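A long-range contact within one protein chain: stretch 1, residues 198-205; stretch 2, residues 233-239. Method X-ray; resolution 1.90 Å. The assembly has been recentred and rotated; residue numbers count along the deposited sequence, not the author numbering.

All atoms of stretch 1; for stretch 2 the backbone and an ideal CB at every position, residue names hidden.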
# COMPACT_ATOMS: atom_id res chain seq x y z
N ALA A 198 -8.34 -6.64 -15.66
CA ALA A 198 -7.34 -7.50 -16.27
C ALA A 198 -7.70 -8.98 -16.27
O ALA A 198 -6.97 -9.76 -16.83
CB ALA A 198 -5.99 -7.28 -15.58
N GLY A 199 -8.79 -9.39 -15.63
CA GLY A 199 -9.16 -10.80 -15.54
C GLY A 199 -8.58 -11.56 -14.36
O GLY A 199 -7.70 -11.09 -13.62
N ILE A 200 -9.08 -12.78 -14.17
CA ILE A 200 -8.65 -13.63 -13.05
C ILE A 200 -7.42 -14.48 -13.41
O ILE A 200 -6.63 -14.88 -12.53
CB ILE A 200 -9.83 -14.50 -12.49
CG1 ILE A 200 -9.42 -15.32 -11.27
CG2 ILE A 200 -10.45 -15.39 -13.63
CD1 ILE A 200 -8.82 -14.53 -10.10
N SER A 201 -7.28 -14.76 -14.70
CA SER A 201 -6.21 -15.65 -15.18
C SER A 201 -4.79 -15.21 -14.76
O SER A 201 -4.00 -16.05 -14.28
CB SER A 201 -6.30 -15.88 -16.68
OG SER A 201 -5.11 -16.54 -17.09
N PRO A 202 -4.48 -13.88 -14.88
CA PRO A 202 -3.14 -13.45 -14.43
C PRO A 202 -2.86 -13.73 -12.93
O PRO A 202 -1.69 -13.72 -12.52
CB PRO A 202 -3.14 -11.96 -14.72
CG PRO A 202 -4.26 -11.71 -15.67
CD PRO A 202 -5.28 -12.75 -15.38
N LEU A 203 -3.92 -14.02 -12.15
CA LEU A 203 -3.83 -14.14 -10.70
C LEU A 203 -4.00 -15.58 -10.23
O LEU A 203 -4.03 -15.85 -9.02
CB LEU A 203 -4.86 -13.22 -10.02
CG LEU A 203 -4.93 -11.73 -10.41
CD1 LEU A 203 -5.91 -10.97 -9.50
CD2 LEU A 203 -3.50 -11.06 -10.38
N LYS A 204 -4.07 -16.51 -11.18
CA LYS A 204 -4.38 -17.90 -10.87
C LYS A 204 -3.52 -18.61 -9.80
O LYS A 204 -4.07 -19.47 -9.07
CB LYS A 204 -4.44 -18.73 -12.14
CG LYS A 204 -5.73 -18.51 -12.98
CD LYS A 204 -7.08 -18.56 -12.20
CE LYS A 204 -8.24 -19.16 -13.07
NZ LYS A 204 -8.29 -18.80 -14.58
N SER A 205 -2.22 -18.28 -9.68
CA SER A 205 -1.34 -18.92 -8.66
C SER A 205 -1.66 -18.49 -7.24
O SER A 205 -1.17 -19.10 -6.26
CB SER A 205 0.15 -18.63 -8.93
OG SER A 205 0.43 -17.23 -8.85
N UNK A 233 -16.96 -11.00 -10.31
CA UNK A 233 -15.97 -10.53 -11.30
C UNK A 233 -15.18 -11.73 -11.86
O UNK A 233 -14.91 -11.79 -13.06
CB UNK A 233 -15.02 -9.51 -10.67
N UNK A 234 -14.83 -12.68 -11.00
CA UNK A 234 -14.16 -13.95 -11.40
C UNK A 234 -15.08 -14.77 -12.31
O UNK A 234 -14.69 -15.22 -13.39
CB UNK A 234 -13.78 -14.77 -10.17
N UNK A 235 -16.31 -14.96 -11.88
CA UNK A 235 -17.29 -15.66 -12.67
C UNK A 235 -17.36 -15.10 -14.08
O UNK A 235 -17.35 -15.84 -15.07
CB UNK A 235 -18.66 -15.59 -12.00
N UNK A 236 -17.45 -13.79 -14.21
CA UNK A 236 -17.54 -13.20 -15.53
C UNK A 236 -16.44 -13.67 -16.49
O UNK A 236 -16.68 -13.76 -17.71
CB UNK A 236 -17.49 -11.68 -15.40
N UNK A 237 -15.24 -13.92 -15.97
CA UNK A 237 -14.11 -14.39 -16.79
C UNK A 237 -14.00 -15.92 -16.93
O UNK A 237 -13.67 -16.42 -17.98
CB UNK A 237 -12.81 -13.86 -16.19
N UNK A 238 -14.31 -16.66 -15.88
CA UNK A 238 -14.02 -18.08 -15.88
C UNK A 238 -15.28 -18.93 -15.61
O UNK A 238 -15.15 -20.15 -15.41
CB UNK A 238 -12.95 -18.38 -14.83
N UNK A 239 -16.47 -18.31 -15.59
CA UNK A 239 -17.73 -19.04 -15.26
C UNK A 239 -17.60 -20.02 -14.10
O UNK A 239 -16.98 -19.70 -13.09
CB UNK A 239 -18.22 -19.81 -16.49

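Position 233 lies in a helix, and its CA-to-CB bond points sideways. The ideal CB has nothing of stretch 1 within 5.5 Å. Many helix-compatible residues would serve. The deposited residue is A233, which makes no contact here.

At position 234 the bond is again sideways. The ideal CB is 4.5 Å from I200 CG1, so the neighbour is aliphatic. A small or medium apolar side chain would suit, such as alanine, valine, cysteine or leucine. The residue is C234. Its chi1 is m, and C234 SG lies 3.8 Å from I200 CD1, an apolar contact.

Position 235 points away from stretch 1, and position 236 is out of its reach. Neither ideal CB has a neighbour there within 5.5 Å, so the contact does not select a residue at either site. They are F235 and K236.

Position 237 points toward stretch 1. Its ideal CB is 3.8 Å from I200 CG2 and 4.8 Å from G199 CA. A methyl group and a glycine without a side chain leave a surface that an apolar residue could cover. Leucine, methionine or an aromatic would all be reasonable. The residue is F237, with chi1 m. F237 CB packs 3.9 Å from I200 CG2. The ring lies flat against the glycine: G199 CA sits 3.8 Å from the centroid of the F237 ring, 5° off the normal, in a CH-pi contact. An ideal CB on G199 would come 3.5 Å from F237 CD1. At the backbone angles of G199 a CB would also be jammed against the carbonyl O of A198, which by itself calls for glycine.

Position 238 also points toward stretch 1. Its ideal CB is 4.1 Å from I200 CG2 and 4.7 Å from K204 NZ. A nearby amine favours an acid, and the CB itself already lies beside the methyl group. Glutamate or aspartate would suit, and glutamine is possible. The residue is E238, with chi1 p and chi2 t. E238 CD is 3.8 Å from I200 CG2. E238 OE1 forms a salt bridge with K204 NZ at 3.5 Å, a rather long one. K204 CE is closer to the same E238 OE1, at 3.1 Å. The lysine starts sideways, but its end comes nearer to the helix.

Position 239 is out of reach of stretch 1. Its phi is positive just after the helix, which favours glycine. The residue is G239. G239 N donates to F235 O at 2.7 Å.

Stretch 2, residues 233-239: ACFKFEG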
# COMPACT_ATOMS: atom_id res chain seq x y z
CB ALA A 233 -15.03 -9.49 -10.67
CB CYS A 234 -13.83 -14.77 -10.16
SG CYS A 234 -12.46 -14.20 -9.13
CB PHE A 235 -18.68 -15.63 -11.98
CG PHE A 235 -19.71 -16.49 -12.66
CD1 PHE A 235 -19.84 -17.84 -12.32
CD2 PHE A 235 -20.50 -15.97 -13.69
CE1 PHE A 235 -20.77 -18.65 -12.99
CE2 PHE A 235 -21.44 -16.77 -14.35
CZ PHE A 235 -21.57 -18.12 -14.00
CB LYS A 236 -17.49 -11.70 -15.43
CG LYS A 236 -17.90 -11.01 -16.70
CD LYS A 236 -17.79 -9.50 -16.57
CE LYS A 236 -18.34 -8.81 -17.82
NZ LYS A 236 -18.15 -7.31 -17.78
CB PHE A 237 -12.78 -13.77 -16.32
CG PHE A 237 -12.68 -12.31 -16.66
CD1 PHE A 237 -12.10 -11.89 -17.86
CD2 PHE A 237 -13.21 -11.34 -15.80
CE1 PHE A 237 -12.04 -10.51 -18.21
CE2 PHE A 237 -13.17 -9.96 -16.13
CZ PHE A 237 -12.59 -9.55 -17.33
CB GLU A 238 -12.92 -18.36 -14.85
CG GLU A 238 -13.36 -18.15 -13.41
CD GLU A 238 -12.28 -18.46 -12.40
OE1 GLU A 238 -11.31 -19.14 -12.78
OE2 GLU A 238 -12.39 -18.03 -11.20
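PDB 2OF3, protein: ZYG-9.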